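Local coordinates for phosphatidylinositol 4,5-bisphosphate-binding protein SLM1 (Saccharomyces cerevisiae, PDB 4A6H) that binds phosphatidylinositol 4,5-bisphosphate through its PH domain and, together with SLM2, acts as an effector of TORC2 and calcineurin signalling, at residues Asp101-Glu104 with Ser105-Ser108; Trp109-Asn112 with Leu113-Leu116. All coordinates share one frame; numbering follows the deposited sequence.

Both interactions belong to the one helix of this PH domain, residues 103-116, and the residues leading into it, which follow the last strand, 95-99, of the antiparallel sheet. Interaction 1 (101-108) comes first and includes the capped start of the helix; interaction 2 (109-116) takes over directly in the sequence, with a centre about 12 Å from that of interaction 1. The first is a surface contact, whereas the second is largely buried against strands 21-29, 57-62 and 79-84. In the PH fold the C-terminal helix closes one end of the strongly bent sheet; interaction 1 lies at the start of this helix and interaction 2 on the part that packs into the sheet. Neither contact contains residues of the two inositol-4-phosphate pockets.

Interaction 1: Asp101-Glu104 with Ser105-Ser108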
loop_
_atom_site.group_PDB
_atom_site.type_symbol
_atom_site.label_atom_id
_atom_site.label_comp_id
_atom_site.label_asym_id
_atom_site.label_seq_id
_atom_site.Cartn_x
_atom_site.Cartn_y
_atom_site.Cartn_z
ATOM N N ASP A 101 -6.938 -6.261 22.203
ATOM C CA ASP A 101 -6.919 -5.840 23.604
ATOM C C ASP A 101 -8.213 -5.164 24.068
ATOM O O ASP A 101 -8.556 -5.209 25.247
ATOM C CB ASP A 101 -5.745 -4.887 23.829
ATOM C CG ASP A 101 -4.653 -5.047 22.778
ATOM O OD1 ASP A 101 -4.900 -4.723 21.592
ATOM O OD2 ASP A 101 -3.547 -5.501 23.138
ATOM N N SER A 102 -8.920 -4.536 23.136
ATOM C CA SER A 102 -10.113 -3.763 23.459
ATOM C C SER A 102 -11.023 -3.677 22.247
ATOM O O SER A 102 -10.603 -3.961 21.126
ATOM C CB SER A 102 -9.723 -2.345 23.871
ATOM O OG SER A 102 -9.135 -1.652 22.779
ATOM N N TYR A 103 -12.264 -3.262 22.470
ATOM C CA TYR A 103 -13.199 -3.038 21.376
ATOM C C TYR A 103 -12.611 -2.052 20.379
ATOM O O TYR A 103 -12.660 -2.274 19.175
ATOM C CB TYR A 103 -14.546 -2.514 21.903
ATOM C CG TYR A 103 -15.525 -2.150 20.816
ATOM C CD1 TYR A 103 -16.312 -3.121 20.210
ATOM C CD2 TYR A 103 -15.663 -0.833 20.384
ATOM C CE1 TYR A 103 -17.209 -2.790 19.202
ATOM C CE2 TYR A 103 -16.548 -0.498 19.378
ATOM C CZ TYR A 103 -17.319 -1.475 18.792
ATOM O OH TYR A 103 -18.207 -1.135 17.796
ATOM N N GLU A 104 -12.050 -0.956 20.887
ATOM C CA GLU A 104 -11.533 0.101 20.020
ATOM C C GLU A 104 -10.371 -0.397 19.154
ATOM O O GLU A 104 -10.296 -0.078 17.968
ATOM C CB GLU A 104 -11.094 1.309 20.857
ATOM C CG GLU A 104 -12.086 1.704 21.954
ATOM C CD GLU A 104 -11.799 1.022 23.287
ATOM O OE1 GLU A 104 -10.856 1.455 23.987
ATOM O OE2 GLU A 104 -12.514 0.058 23.640
ATOM N N SER A 105 -9.472 -1.178 19.748
ATOM C CA SER A 105 -8.351 -1.724 18.998
ATOM C C SER A 105 -8.870 -2.698 17.953
ATOM O O SER A 105 -8.410 -2.705 16.808
ATOM C CB SER A 105 -7.369 -2.432 19.925
ATOM O OG SER A 105 -6.332 -3.041 19.178
ATOM N N MET A 106 -9.818 -3.535 18.366
ATOM C CA MET A 106 -10.406 -4.488 17.440
ATOM C C MET A 106 -11.004 -3.758 16.244
ATOM O O MET A 106 -10.834 -4.181 15.096
ATOM C CB MET A 106 -11.457 -5.350 18.146
ATOM C CG MET A 106 -12.254 -6.279 17.230
ATOM S SD MET A 106 -13.589 -5.463 16.334
ATOM C CE MET A 106 -14.778 -5.311 17.661
ATOM N N MET A 107 -11.696 -2.649 16.495
ATOM C CA MET A 107 -12.342 -1.947 15.400
ATOM C C MET A 107 -11.323 -1.284 14.476
ATOM O O MET A 107 -11.547 -1.188 13.273
ATOM C CB MET A 107 -13.363 -0.933 15.909
ATOM C CG MET A 107 -14.660 -1.572 16.425
ATOM S SD MET A 107 -15.514 -2.596 15.203
ATOM C CE MET A 107 -16.012 -1.379 13.985
ATOM N N SER A 108 -10.195 -0.857 15.027
ATOM C CA SER A 108 -9.114 -0.357 14.177
ATOM C C SER A 108 -8.607 -1.451 13.223
ATOM O O SER A 108 -8.442 -1.216 12.027
ATOM C CB SER A 108 -7.975 0.214 15.018
ATOM O OG SER A 108 -6.904 0.644 14.194
#
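S102 holds OG between its own backbone N and carbonyl carbon (chi1 65°), and this turn carries the hydroxyl oxygen over the first turn of the helix, where it accepts the amide of S105. The bond is 3.1 Å long from S105 N to S102 OG and fairly straight, 162° at the hydrogen. It makes S102 the N-cap residue, its side chain capping the S105 amide in the first turn. Just beyond, the backbone takes over, with M106 N donating to S102 O at 2.9 Å and the following amides, those of M107 and S108, reaching Y103 O and E104 O in regular helical bonds. The hydroxyl of S105 points back to D101, OG lying 3.3 Å from OD1.

The apolar half of the contact is built round the Y103 ring. Y103 sends its ring away from its backbone N (chi1 175°) and along the helix, alongside M107, whose chain points the same way. One ring face takes M107 CG, 3.6 Å from Y103 CZ and displaced toward the hydroxyl-bearing rim, a CH-pi contact. M107 SD follows at an oblique angle, 4.8 Å from the centroid of the Y103 ring, as a Met-aromatic contact. M106 is bent twice and comes in obliquely, its CE 3.7 Å from Y103 CD1.

Around this turn, Y103 also packs on K65 and D77 of the loop between strands 57-62 and 79-84, while E104 OE2 makes a long, weak ion pair with K65. M106 and M107 both rest on H62 of strand 57-62, and S108 OG bonds K8 of strand 8-16, joining the start of the helix to two strands of the sheet.

Interaction 2: Trp109-Asn112 with Leu113-Leu116; sequences WFDN and LKIL
The F110 ring meets K114 obliquely, its CE2 4.3 Å from K114 CD, while the carboxylate oxygen OD1 of D111 lies in the ring plane at the edge, 3.5 Å from F110 CD2. H62 of strand 57-62 adds an edge-to-face ring contact. The other large ring, the W109 indole, is joined by K8 in a cation-pi contact and packs on Y27 and F80.

Along the backbone, L113 N, K114 N and I115 N donate to W109 O, F110 O and D111 O, the first bond 2.9 Å from L113 N to W109 O. L113 also lays CB, CG and CD1 beside that carbonyl, with CG 3.4 Å from W109 O. This is the C-terminal helix that packs across the opening of the PH-fold sheet: W109, F110 and L113 face inward onto F80 of strand 79-84, with L113 and L116 also against L29 and L54.

K114 keeps CG anti to its backbone N (chi1 -179°) and runs beside D111. The charges stay beyond salt-bridge distance, 4.1 Å from D111 OD1 to K114 NZ. A water donates to D111 OD1 at 2.8 Å and weakly accepts from K114 NZ. N112 ND2 bonds S108 O one turn back, and N112 packs on F4 of a neighbouring subunit.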
loop_
_atom_site.group_PDB
_atom_site.type_symbol
_atom_site.label_atom_id
_atom_site.label_comp_id
_atom_site.label_asym_id
_atom_site.label_seq_id
_atom_site.Cartn_x
_atom_site.Cartn_y
_atom_site.Cartn_z
ATOM N N TRP A 109 -8.382 -2.654 13.750
ATOM C CA TRP A 109 -7.990 -3.778 12.904
ATOM C C TRP A 109 -9.081 -4.100 11.881
ATOM O O TRP A 109 -8.799 -4.280 10.694
ATOM C CB TRP A 109 -7.719 -5.015 13.759
ATOM C CG TRP A 109 -6.378 -5.007 14.429
ATOM C CD1 TRP A 109 -6.113 -4.726 15.738
ATOM C CD2 TRP A 109 -5.113 -5.273 13.807
ATOM N NE1 TRP A 109 -4.759 -4.821 15.976
ATOM C CE2 TRP A 109 -4.125 -5.169 14.811
ATOM C CE3 TRP A 109 -4.722 -5.635 12.512
ATOM C CZ2 TRP A 109 -2.767 -5.376 14.546
ATOM C CZ3 TRP A 109 -3.371 -5.839 12.254
ATOM C CH2 TRP A 109 -2.419 -5.712 13.268
ATOM N N PHE A 110 -10.325 -4.185 12.353
ATOM C CA PHE A 110 -11.441 -4.577 11.510
ATOM C C PHE A 110 -11.604 -3.598 10.362
ATOM O O PHE A 110 -11.695 -4.008 9.213
ATOM C CB PHE A 110 -12.739 -4.641 12.335
ATOM C CG PHE A 110 -13.929 -5.125 11.550
ATOM C CD1 PHE A 110 -14.222 -6.480 11.474
ATOM C CD2 PHE A 110 -14.731 -4.227 10.862
ATOM C CE1 PHE A 110 -15.313 -6.932 10.737
ATOM C CE2 PHE A 110 -15.820 -4.672 10.128
ATOM C CZ PHE A 110 -16.107 -6.028 10.064
ATOM N N ASP A 111 -11.611 -2.305 10.666
ATOM C CA ASP A 111 -11.845 -1.314 9.606
ATOM C C ASP A 111 -10.669 -1.190 8.633
ATOM O O ASP A 111 -10.872 -1.031 7.424
ATOM C CB ASP A 111 -12.186 0.055 10.182
ATOM C CG ASP A 111 -13.529 0.086 10.866
ATOM O OD1 ASP A 111 -14.411 -0.719 10.505
ATOM O OD2 ASP A 111 -13.693 0.926 11.773
ATOM N N ASN A 112 -9.440 -1.295 9.141
ATOM C CA ASN A 112 -8.277 -1.296 8.268
ATOM C C ASN A 112 -8.267 -2.511 7.339
ATOM O O ASN A 112 -7.933 -2.398 6.166
ATOM C CB ASN A 112 -6.979 -1.195 9.075
ATOM C CG ASN A 112 -6.613 0.237 9.414
ATOM O OD1 ASN A 112 -5.899 0.896 8.659
ATOM N ND2 ASN A 112 -7.102 0.729 10.547
ATOM N N LEU A 113 -8.681 -3.671 7.846
ATOM C CA LEU A 113 -8.757 -4.862 7.003
ATOM C C LEU A 113 -9.877 -4.732 5.983
ATOM O O LEU A 113 -9.706 -5.090 4.814
ATOM C CB LEU A 113 -8.988 -6.108 7.857
ATOM C CG LEU A 113 -7.702 -6.608 8.510
ATOM C CD1 LEU A 113 -7.996 -7.497 9.721
ATOM C CD2 LEU A 113 -6.826 -7.360 7.507
ATOM N N LYS A 114 -11.014 -4.210 6.434
ATOM C CA LYS A 114 -12.190 -4.066 5.590
ATOM C C LYS A 114 -11.890 -3.243 4.345
ATOM O O LYS A 114 -12.280 -3.630 3.247
ATOM C CB LYS A 114 -13.334 -3.445 6.385
ATOM C CG LYS A 114 -14.612 -3.289 5.572
ATOM C CD LYS A 114 -15.713 -2.580 6.361
ATOM C CE LYS A 114 -15.356 -1.122 6.620
ATOM N NZ LYS A 114 -16.568 -0.325 6.994
ATOM N N ILE A 115 -11.180 -2.127 4.497
ATOM C CA ILE A 115 -10.946 -1.277 3.327
ATOM C C ILE A 115 -9.905 -1.821 2.362
ATOM O O ILE A 115 -9.800 -1.342 1.234
ATOM C CB ILE A 115 -10.686 0.210 3.675
ATOM C CG1 ILE A 115 -9.366 0.374 4.429
ATOM C CG2 ILE A 115 -11.857 0.792 4.450
ATOM C CD1 ILE A 115 -8.957 1.813 4.605
ATOM N N LEU A 116 -9.167 -2.853 2.782
ATOM C CA LEU A 116 -8.186 -3.501 1.915
ATOM C C LEU A 116 -8.724 -4.797 1.309
ATOM O O LEU A 116 -8.039 -5.437 0.505
ATOM C CB LEU A 116 -6.894 -3.793 2.700
ATOM C CG LEU A 116 -6.084 -2.556 3.105
ATOM C CD1 LEU A 116 -5.012 -2.918 4.128
ATOM C CD2 LEU A 116 -5.449 -1.901 1.910
HETATM O O HOH W 1 -17.141 -0.951 10.251
#